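Local coordinates for ionotropic glutamate receptor bacterial homologue (Nostoc punctiforme, PDB 2PYY), which binds L-glutamate through its ligand-binding core, probably to gate the ion channel of a bacterial glutamate receptor, at residues L5-R10 against L64-I69. Residues are numbered along the deposited sequence; the frame is centred on the assembly and turned at random.
Sequences LLVATR and LGIAAI. With GLU (glutamic acid), chain E.
A8 bridges to both sides of G65 in the parallel sheet of one lobe of this periplasmic-binding-protein-like fold. Its N-H binds L64 O at 2.9 Å, and its carbonyl takes the N-H of I66 with a C=O...donor angle of 164°. G65 lies between these two bonds and brings its CA to within 3.2 Å of A8 O, a CA-H...O contact; G65 has no CB, which is consistent with the close approach of its CA to A8 CA, 4.2 Å. On the face shared by V7, L64 and I66, V7 CG1 packs tightly on L64 CD1 at 3.4 Å and more lightly on I66 CG2; the V7 and L64 side chains cross obliquely. Being anti to the backbone N (chi1 180°), CG1 is the V7 methyl that meets L64 CD1. W31 of helix 26-38 touches all three residues. Strand 42-47 flanks 5-10 on its other edge, so 5-10 runs down the middle of the sheet.

Beyond I66 the two segments share no further hydrogen bond, and A67 CB rests 3.6 Å from R10 O. Both segments then lead into the glutamate pocket. R10 CG is anti to its backbone N and the chain bends at chi2 (-100°). The guanidinium faces the ligand's side-chain carboxylate, with CD over its outer part, but the closeness is doubtful because R10 CZ and ligand OE2 sit too near each other. An alanine in place of R10 would probably leave that carboxylate without this positive charge beside it. The ligand's other end is held by several groups, among them D158 and R75, and its amino N donates to A68 O at 2.7 Å.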
loop_
_atom_site.group_PDB
_atom_site.type_symbol
_atom_site.label_atom_id
_atom_site.label_comp_id
_atom_site.label_asym_id
_atom_site.label_seq_id
_atom_site.Cartn_x
_atom_site.Cartn_y
_atom_site.Cartn_z
ATOM N N LEU B 5 -9.447 -16.030 20.830
ATOM C CA LEU B 5 -8.553 -15.615 19.750
ATOM C C LEU B 5 -7.504 -14.604 20.174
ATOM O O LEU B 5 -7.762 -13.698 20.977
ATOM C CB LEU B 5 -9.337 -15.029 18.565
ATOM C CG LEU B 5 -10.170 -15.973 17.690
ATOM C CD1 LEU B 5 -10.892 -15.157 16.619
ATOM C CD2 LEU B 5 -9.268 -17.010 17.032
ATOM N N LEU B 6 -6.308 -14.784 19.626
ATOM C CA LEU B 6 -5.186 -13.901 19.888
ATOM C C LEU B 6 -5.251 -12.813 18.830
ATOM O O LEU B 6 -5.146 -13.089 17.635
ATOM C CB LEU B 6 -3.871 -14.684 19.797
ATOM C CG LEU B 6 -3.403 -15.319 21.120
ATOM C CD1 LEU B 6 -4.564 -15.935 21.862
ATOM C CD2 LEU B 6 -2.318 -16.351 20.835
ATOM N N VAL B 7 -5.456 -11.576 19.264
ATOM C CA VAL B 7 -5.555 -10.467 18.325
ATOM C C VAL B 7 -4.393 -9.483 18.501
ATOM O O VAL B 7 -4.198 -8.942 19.584
ATOM C CB VAL B 7 -6.904 -9.738 18.509
ATOM C CG1 VAL B 7 -7.008 -8.571 17.536
ATOM C CG2 VAL B 7 -8.053 -10.723 18.281
ATOM N N ALA B 8 -3.608 -9.286 17.444
ATOM C CA ALA B 8 -2.484 -8.364 17.503
ATOM C C ALA B 8 -3.002 -6.941 17.383
ATOM O O ALA B 8 -3.904 -6.668 16.589
ATOM C CB ALA B 8 -1.505 -8.650 16.377
ATOM N N THR B 9 -2.445 -6.042 18.188
ATOM C CA THR B 9 -2.824 -4.644 18.115
ATOM C C THR B 9 -1.538 -3.826 18.115
ATOM O O THR B 9 -0.479 -4.326 18.479
ATOM C CB THR B 9 -3.718 -4.202 19.307
ATOM O OG1 THR B 9 -2.955 -4.146 20.523
ATOM C CG2 THR B 9 -4.882 -5.164 19.474
ATOM N N ARG B 10 -1.644 -2.576 17.694
ATOM C CA ARG B 10 -0.515 -1.671 17.648
ATOM C C ARG B 10 -1.087 -0.333 18.111
ATOM O O ARG B 10 -2.154 0.098 17.661
ATOM C CB ARG B 10 0.027 -1.605 16.216
ATOM C CG ARG B 10 1.217 -0.689 16.011
ATOM C CD ARG B 10 0.759 0.629 15.422
ATOM N NE ARG B 10 1.811 1.635 15.406
ATOM C CZ ARG B 10 2.964 1.519 14.754
ATOM N NH1 ARG B 10 3.227 0.427 14.045
ATOM N NH2 ARG B 10 3.869 2.488 14.824
ATOM N N LEU B 64 -5.169 -12.809 14.018
ATOM C CA LEU B 64 -5.487 -11.669 13.165
ATOM C C LEU B 64 -4.960 -10.422 13.870
ATOM O O LEU B 64 -4.500 -10.492 15.002
ATOM C CB LEU B 64 -7.002 -11.557 12.987
ATOM C CG LEU B 64 -7.667 -11.250 14.330
ATOM C CD1 LEU B 64 -7.882 -9.756 14.442
ATOM C CD2 LEU B 64 -8.974 -11.983 14.454
ATOM N N GLY B 65 -5.034 -9.277 13.204
ATOM C CA GLY B 65 -4.539 -8.054 13.806
ATOM C C GLY B 65 -5.352 -6.854 13.360
ATOM O O GLY B 65 -5.903 -6.844 12.263
ATOM N N ILE B 66 -5.436 -5.843 14.209
ATOM C CA ILE B 66 -6.192 -4.649 13.870
ATOM C C ILE B 66 -5.545 -3.458 14.563
ATOM O O ILE B 66 -5.017 -3.575 15.674
ATOM C CB ILE B 66 -7.671 -4.768 14.327
ATOM C CG1 ILE B 66 -8.438 -3.511 13.928
ATOM C CG2 ILE B 66 -7.731 -4.936 15.847
ATOM C CD1 ILE B 66 -9.940 -3.560 14.235
ATOM N N ALA B 67 -5.583 -2.318 13.893
ATOM C CA ALA B 67 -5.025 -1.067 14.409
ATOM C C ALA B 67 -5.350 -0.026 13.344
ATOM O O ALA B 67 -6.519 0.282 13.097
ATOM C CB ALA B 67 -3.517 -1.197 14.595
ATOM N N ALA B 68 -4.306 0.494 12.717
ATOM C CA ALA B 68 -4.433 1.463 11.652
ATOM C C ALA B 68 -3.601 0.826 10.534
ATOM O O ALA B 68 -2.619 1.397 10.066
ATOM C CB ALA B 68 -3.822 2.797 12.083
ATOM N N ILE B 69 -4.010 -0.374 10.137
ATOM C CA ILE B 69 -3.325 -1.168 9.128
ATOM C C ILE B 69 -3.747 -0.956 7.671
ATOM O O ILE B 69 -4.793 -1.436 7.241
ATOM C CB ILE B 69 -3.470 -2.685 9.459
ATOM C CG1 ILE B 69 -3.149 -2.922 10.939
ATOM C CG2 ILE B 69 -2.521 -3.513 8.568
ATOM C CD1 ILE B 69 -3.233 -4.374 11.391
HETATM N N GLU E . -1.330 2.873 8.213
HETATM C CA GLU E . 0.133 2.647 8.399
HETATM C C GLU E . 0.526 1.293 7.816
HETATM O O GLU E . -0.356 0.411 7.748
HETATM C CB GLU E . 0.486 2.676 9.887
HETATM C CG GLU E . 1.981 2.577 10.174
HETATM C CD GLU E . 2.293 2.453 11.660
HETATM O OE1 GLU E . 3.478 2.579 12.031
HETATM O OE2 GLU E . 1.353 2.223 12.451
HETATM O OXT GLU E . 1.704 1.124 7.439
#